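Local coordinates for protein putative sortase (Streptococcus pneumoniae, PDB 2W1J) that probably catalyses the transpeptidation that joins pilin subunits covalently into pilus fibres, as a class C sortase, at residues A[135-138]-A[143-146]; A[101-106]-A[138-143]; A[123-128]-A[178-183]. All blocks are in the same frame, centred on the assembly; numbering follows the deposited sequence.

Interaction 1: A[135-138]-A[143-146]; sequences KFYV and EVMA
Val138 and Met145 form the antiparallel hydrogen-bonded pair that zips these two strand ends together. Val138 N donates to Met145 O at 2.8 Å, nearly straight at 165° and in the carbonyl plane; Met145 N returns an equally short bond to Val138 O, from a position tilted out of that carbonyl's plane. Met145 O is also approached by the CA-H of Tyr137, with CA to O at 3.2 Å. Beside these bonds the two side chains lie on one face of the sheet. The Met145 chain runs extended to SD and then bends (chi3 -62°), which brings its methyl CE back against Val138 CG1 at 3.9 Å. The segments belong to the beta hairpin of strands 135-139 and 144-155 in the sortase beta-barrel, with strand 135-139 as its first arm. On the other face Tyr137 and Ala146 make the adjoining non-hydrogen-bonded pair. Tyr137 CG stands beside its own backbone N (chi1 -59°), and the ring leans obliquely over Ala146, CE1 lying 3.6 Å from Ala146 CB. Val144 CG1 meets Tyr137 CB diagonally at 3.9 Å. Further out, Phe136 continues the pairing through backbone bonding with Tyr147, while Tyr137 bonds through its backbone to Glu70. The Tyr137 side chain also touches Pro72, and Tyr196 packs on both Val144 and Ala146.

Interaction 2: A[101-106]-A[138-143]; sequences LPIGGN and VHNIKE
Asn140 reaches across to the backbone of Pro102: its ND2 donates to Pro102 O at 3.0 Å, almost straight (171°), on a lone pair of the carbonyl and only 3° out of the amide plane. The second N-H of ND2 goes to water 1, at 3.1 Å, which in turn donates to Ile103 O and, at 2.7 Å, to Glu143 OE2. A chi1 of 64° sets CG between the backbone N and the carbonyl carbon, and the turn about CB-CG directs OD1 back onto its own chain. There it accepts from Lys142 N at 2.8 Å and Glu143 N at 3.0 Å, arriving from opposite faces of its plane. This is an Asx turn and Asx motif, and it shapes the tip of the hairpin between strands 135-139 and 144-155 against the loop joining strands 93-95 and 108-113. With both amide ends used, rotation of the group is fixed in a buried place. Pro102, centre of an inverse gamma turn, rests CB on Val138 CG1 at 3.8 Å. Ile103 crosses Asn140 at about a right angle, CG2 lying 4.0 Å from ND2, while the rest of its side chain leads away toward helix 18-33.

Interaction 3: A[123-128]-A[178-183]; sequences MFTDLT and TPYMIN
Tyr180 touches Thr125 with one corner of its ring. From CB, the chain leaves with CG anti to the backbone N (chi1 174°), carrying the ring outward from the loop. CD1 comes to 4.3 Å from Thr125 CG2, and CE1, next along the same side, is nearer at 4.0 Å, the methyl approaching obliquely. One ring face is covered within its own segment by Met181, whose CG sits 3.5 Å above the plane over its centre. At the tip, Tyr180 OH lies 3.7 Å from Met181 CE, the end of the same thioether chain, which runs along that same face toward the hydroxyl. Thr125 can offer its methyl because its hydroxyl is turned away: OG1 is hydrogen-bonded to the backbone, Lys122 O and Gly117 N. The backbone of Tyr180 and Met181 forms a type II turn, closed by Ile182 N on Pro179 O, in the loop between strands 170-178 and 185-194. That loop begins with a cis peptide bond before Pro179, just after the TLxTC signature of sortases that ends at Cys177. Nearer the barrel, Thr128 CG2 faces Thr178 OG1 at 4.3 Å, a loose approach. Both loops also touch crystal neighbours. With only methyl, ring and hydroxyl surfaces meeting over about 103 Å² summed from both sides, the contact is van der Waals in character and has little directional hold on the two loops.

Interactions 1 and 2 are neighbours, with centres 8 Å apart, and share Val138 and Glu143: the hairpin of strands 135-139 and 144-155 is paired along its arms in one and packed against the loop 101-106 at its tip in the other. Met145 bridges them, its SD and CE lying on Pro102, Ile103 and Gly104. Interaction 3 stands apart, its centre 22 Å from interaction 1 and 26 Å from interaction 2, on the opposite side of the chain's centre from the latter. Along the chain interaction 1 is nested within the loop closed by 123-128 and 178-183, whereas interactions 2 and 3 interleave. Connections between barrel strands are thus packed at widely separated places in one sortase domain.

Interaction 1: A[135-138]-A[143-146]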
# COMPACT_ATOMS: atom_id res chain seq x y z
N LYS A 135 -1.45 6.92 13.48
CA LYS A 135 -0.24 6.56 12.75
C LYS A 135 -0.34 5.20 12.08
O LYS A 135 -1.04 4.29 12.55
CB LYS A 135 0.98 6.62 13.67
CG LYS A 135 1.29 8.05 14.15
CD LYS A 135 2.53 8.11 15.03
CE LYS A 135 2.73 9.51 15.61
NZ LYS A 135 3.87 9.54 16.56
N PHE A 136 0.36 5.05 10.96
CA PHE A 136 0.58 3.74 10.38
C PHE A 136 1.99 3.66 9.85
O PHE A 136 2.67 4.68 9.69
CB PHE A 136 -0.50 3.35 9.36
CG PHE A 136 -0.57 4.23 8.13
CD1 PHE A 136 0.19 3.94 7.01
CD2 PHE A 136 -1.45 5.29 8.08
CE1 PHE A 136 0.09 4.72 5.85
CE2 PHE A 136 -1.57 6.08 6.92
CZ PHE A 136 -0.80 5.78 5.81
N TYR A 137 2.46 2.44 9.63
CA TYR A 137 3.86 2.18 9.34
C TYR A 137 3.96 1.30 8.12
O TYR A 137 3.29 0.27 8.02
CB TYR A 137 4.56 1.54 10.55
CG TYR A 137 4.47 2.41 11.78
CD1 TYR A 137 5.44 3.36 12.05
CD2 TYR A 137 3.37 2.32 12.62
CE1 TYR A 137 5.33 4.20 13.14
CE2 TYR A 137 3.25 3.15 13.72
CZ TYR A 137 4.23 4.09 13.97
OH TYR A 137 4.14 4.93 15.05
N VAL A 138 4.78 1.72 7.17
CA VAL A 138 4.98 0.96 5.95
C VAL A 138 6.38 0.38 6.01
O VAL A 138 7.37 1.11 6.11
CB VAL A 138 4.82 1.86 4.70
CG1 VAL A 138 5.11 1.06 3.42
CG2 VAL A 138 3.41 2.46 4.66
N GLU A 143 13.67 -0.25 5.40
CA GLU A 143 13.36 0.48 6.63
C GLU A 143 11.88 0.43 6.95
O GLU A 143 11.09 -0.17 6.21
CB GLU A 143 13.81 1.94 6.49
CG GLU A 143 13.05 2.70 5.40
CD GLU A 143 13.61 4.08 5.15
OE1 GLU A 143 14.13 4.72 6.10
OE2 GLU A 143 13.55 4.54 4.00
N VAL A 144 11.51 1.06 8.05
CA VAL A 144 10.12 1.27 8.40
C VAL A 144 9.84 2.77 8.25
O VAL A 144 10.61 3.60 8.75
CB VAL A 144 9.85 0.84 9.85
CG1 VAL A 144 8.38 1.04 10.21
CG2 VAL A 144 10.26 -0.62 10.05
N MET A 145 8.76 3.11 7.56
CA MET A 145 8.38 4.50 7.35
C MET A 145 7.09 4.80 8.10
O MET A 145 6.12 4.06 7.99
CB MET A 145 8.15 4.77 5.86
CG MET A 145 9.37 4.44 5.00
SD MET A 145 9.13 4.89 3.27
CE MET A 145 7.73 3.86 2.82
N ALA A 146 7.06 5.92 8.82
CA ALA A 146 5.89 6.33 9.57
C ALA A 146 5.07 7.36 8.81
O ALA A 146 5.62 8.30 8.22
CB ALA A 146 6.29 6.88 10.93

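Interaction 2: A[101-106]-A[138-143]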
# COMPACT_ATOMS: atom_id res chain seq x y z
N LEU A 101 5.85 3.29 -5.79
CA LEU A 101 6.27 2.21 -4.89
C LEU A 101 6.46 2.75 -3.48
O LEU A 101 6.81 3.93 -3.30
CB LEU A 101 7.58 1.61 -5.37
CG LEU A 101 7.53 0.97 -6.76
CD1 LEU A 101 8.93 0.53 -7.17
CD2 LEU A 101 6.59 -0.23 -6.74
N PRO A 102 6.22 1.89 -2.47
CA PRO A 102 6.20 2.35 -1.08
C PRO A 102 7.61 2.46 -0.51
O PRO A 102 8.02 1.68 0.36
CB PRO A 102 5.38 1.27 -0.37
CG PRO A 102 5.65 0.02 -1.18
CD PRO A 102 5.74 0.50 -2.61
N ILE A 103 8.34 3.46 -1.00
CA ILE A 103 9.68 3.78 -0.52
C ILE A 103 9.80 5.24 -0.07
O ILE A 103 10.87 5.68 0.34
CB ILE A 103 10.76 3.48 -1.58
CG1 ILE A 103 10.56 4.34 -2.83
CG2 ILE A 103 10.74 2.00 -1.92
CD1 ILE A 103 11.70 4.29 -3.84
N GLY A 104 8.70 5.99 -0.14
CA GLY A 104 8.68 7.38 0.32
C GLY A 104 9.51 8.31 -0.53
O GLY A 104 10.04 7.92 -1.58
N GLY A 105 9.60 9.55 -0.06
CA GLY A 105 10.31 10.62 -0.77
C GLY A 105 9.39 11.78 -1.06
O GLY A 105 8.17 11.64 -1.10
N ASN A 106 9.96 12.96 -1.27
CA ASN A 106 9.15 14.11 -1.67
C ASN A 106 8.43 13.79 -2.99
O ASN A 106 8.94 13.05 -3.83
CB ASN A 106 10.03 15.36 -1.78
CG ASN A 106 9.24 16.66 -1.73
OD1 ASN A 106 8.06 16.68 -1.39
ND2 ASN A 106 9.91 17.76 -2.05
N VAL A 138 4.78 1.72 7.17
CA VAL A 138 4.98 0.96 5.95
C VAL A 138 6.38 0.38 6.01
O VAL A 138 7.37 1.11 6.11
CB VAL A 138 4.82 1.86 4.70
CG1 VAL A 138 5.11 1.06 3.42
CG2 VAL A 138 3.41 2.46 4.66
N HIS A 139 6.46 -0.95 6.01
CA HIS A 139 7.72 -1.68 6.10
C HIS A 139 8.16 -2.09 4.71
O HIS A 139 7.37 -2.68 3.97
CB HIS A 139 7.54 -2.96 6.92
CG HIS A 139 7.13 -2.74 8.34
ND1 HIS A 139 7.92 -3.12 9.40
CD2 HIS A 139 6.01 -2.20 8.88
CE1 HIS A 139 7.30 -2.83 10.54
NE2 HIS A 139 6.14 -2.27 10.25
N ASN A 140 9.40 -1.80 4.36
CA ASN A 140 9.97 -2.29 3.11
C ASN A 140 11.32 -2.94 3.39
O ASN A 140 11.72 -3.05 4.55
CB ASN A 140 9.99 -1.21 2.02
CG ASN A 140 10.90 -0.05 2.37
OD1 ASN A 140 11.96 -0.23 2.97
ND2 ASN A 140 10.50 1.15 1.97
N ILE A 141 12.02 -3.39 2.35
CA ILE A 141 13.28 -4.09 2.57
C ILE A 141 14.34 -3.24 3.25
O ILE A 141 15.27 -3.78 3.86
CB ILE A 141 13.87 -4.68 1.26
CG1 ILE A 141 13.94 -3.60 0.17
CG2 ILE A 141 13.03 -5.86 0.81
CD1 ILE A 141 14.74 -4.02 -1.06
N LYS A 142 14.24 -1.92 3.13
CA LYS A 142 15.23 -1.00 3.68
C LYS A 142 14.92 -0.56 5.11
O LYS A 142 15.83 -0.48 5.94
CB LYS A 142 15.34 0.23 2.77
CG LYS A 142 16.28 1.32 3.28
CD LYS A 142 16.24 2.53 2.36
CE LYS A 142 16.96 3.72 2.97
NZ LYS A 142 16.79 4.94 2.13
N GLU A 143 13.67 -0.25 5.40
CA GLU A 143 13.36 0.48 6.63
C GLU A 143 11.88 0.43 6.95
O GLU A 143 11.09 -0.17 6.21
CB GLU A 143 13.81 1.94 6.49
CG GLU A 143 13.05 2.70 5.40
CD GLU A 143 13.61 4.08 5.15
OE1 GLU A 143 14.13 4.72 6.10
OE2 GLU A 143 13.55 4.54 4.00
O HOH W 1 12.32 3.61 1.83
O HOH W 2 14.18 5.17 0.41

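Interaction 3: A[123-128]-A[178-183]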
# COMPACT_ATOMS: atom_id res chain seq x y z
N MET A 123 -8.82 -7.91 7.09
CA MET A 123 -8.16 -7.01 6.13
C MET A 123 -8.29 -5.55 6.58
O MET A 123 -7.84 -5.22 7.67
CB MET A 123 -8.68 -7.25 4.71
CG MET A 123 -8.50 -8.69 4.20
SD MET A 123 -6.79 -9.25 4.26
CE MET A 123 -6.93 -10.74 3.28
N PHE A 124 -8.91 -4.70 5.76
CA PHE A 124 -9.06 -3.26 6.09
C PHE A 124 -10.46 -2.91 6.62
O PHE A 124 -10.88 -1.75 6.60
CB PHE A 124 -8.75 -2.38 4.87
CG PHE A 124 -7.28 -2.08 4.63
CD1 PHE A 124 -6.27 -2.52 5.48
CD2 PHE A 124 -6.92 -1.32 3.53
CE1 PHE A 124 -4.93 -2.21 5.21
CE2 PHE A 124 -5.61 -1.00 3.25
CZ PHE A 124 -4.60 -1.43 4.09
N THR A 125 -11.20 -3.89 7.12
CA THR A 125 -12.55 -3.62 7.62
C THR A 125 -12.59 -2.48 8.63
O THR A 125 -13.53 -1.66 8.62
CB THR A 125 -13.18 -4.88 8.23
OG1 THR A 125 -13.38 -5.83 7.19
CG2 THR A 125 -14.53 -4.56 8.89
N ASP A 126 -11.61 -2.42 9.52
CA ASP A 126 -11.62 -1.42 10.58
C ASP A 126 -11.01 -0.07 10.17
O ASP A 126 -10.78 0.80 11.01
CB ASP A 126 -10.95 -1.95 11.85
CG ASP A 126 -11.81 -2.97 12.59
OD1 ASP A 126 -13.05 -2.97 12.43
OD2 ASP A 126 -11.22 -3.78 13.33
N LEU A 127 -10.76 0.12 8.88
CA LEU A 127 -10.25 1.41 8.42
C LEU A 127 -11.19 2.55 8.80
O LEU A 127 -10.74 3.69 9.01
CB LEU A 127 -10.05 1.41 6.91
CG LEU A 127 -8.70 1.89 6.39
CD1 LEU A 127 -7.50 1.16 7.01
CD2 LEU A 127 -8.66 1.79 4.86
N THR A 128 -12.48 2.26 8.93
CA THR A 128 -13.46 3.28 9.30
C THR A 128 -13.26 3.79 10.73
O THR A 128 -13.84 4.81 11.10
CB THR A 128 -14.91 2.76 9.20
OG1 THR A 128 -15.04 1.54 9.95
CG2 THR A 128 -15.28 2.50 7.74
N THR A 178 -16.54 1.07 0.72
CA THR A 178 -17.37 1.66 1.76
C THR A 178 -18.69 2.08 1.12
O THR A 178 -18.78 2.15 -0.10
CB THR A 178 -16.62 2.86 2.40
OG1 THR A 178 -16.97 2.99 3.78
CG2 THR A 178 -16.87 4.15 1.64
N PRO A 179 -19.75 2.33 1.92
CA PRO A 179 -19.88 2.03 3.34
C PRO A 179 -19.76 0.53 3.61
O PRO A 179 -19.93 -0.28 2.70
CB PRO A 179 -21.30 2.49 3.68
CG PRO A 179 -21.65 3.49 2.60
CD PRO A 179 -20.95 2.98 1.37
N TYR A 180 -19.51 0.20 4.87
CA TYR A 180 -19.45 -1.18 5.33
C TYR A 180 -20.68 -1.94 4.82
O TYR A 180 -21.82 -1.53 5.04
CB TYR A 180 -19.39 -1.14 6.86
CG TYR A 180 -19.47 -2.48 7.56
CD1 TYR A 180 -18.42 -3.38 7.50
CD2 TYR A 180 -20.60 -2.84 8.28
CE1 TYR A 180 -18.49 -4.62 8.15
CE2 TYR A 180 -20.68 -4.06 8.95
CZ TYR A 180 -19.62 -4.95 8.87
OH TYR A 180 -19.70 -6.16 9.52
N MET A 181 -20.43 -3.05 4.13
CA MET A 181 -21.50 -3.95 3.67
C MET A 181 -22.45 -3.31 2.67
O MET A 181 -23.57 -3.78 2.47
CB MET A 181 -22.25 -4.57 4.86
CG MET A 181 -21.33 -5.42 5.70
SD MET A 181 -20.68 -6.88 4.84
CE MET A 181 -19.59 -7.53 6.09
N ILE A 182 -21.95 -2.27 2.00
CA ILE A 182 -22.67 -1.62 0.92
C ILE A 182 -21.76 -1.51 -0.31
O ILE A 182 -22.14 -1.94 -1.40
CB ILE A 182 -23.22 -0.24 1.35
CG1 ILE A 182 -24.16 -0.40 2.55
CG2 ILE A 182 -23.87 0.49 0.18
CD1 ILE A 182 -25.52 -0.92 2.22
N ASN A 183 -20.58 -0.91 -0.13
CA ASN A 183 -19.48 -1.05 -1.09
C ASN A 183 -19.67 -0.34 -2.42
O ASN A 183 -18.98 -0.64 -3.40
CB ASN A 183 -19.17 -2.53 -1.34
CG ASN A 183 -18.70 -3.24 -0.10
OD1 ASN A 183 -18.17 -2.63 0.82
ND2 ASN A 183 -18.90 -4.55 -0.07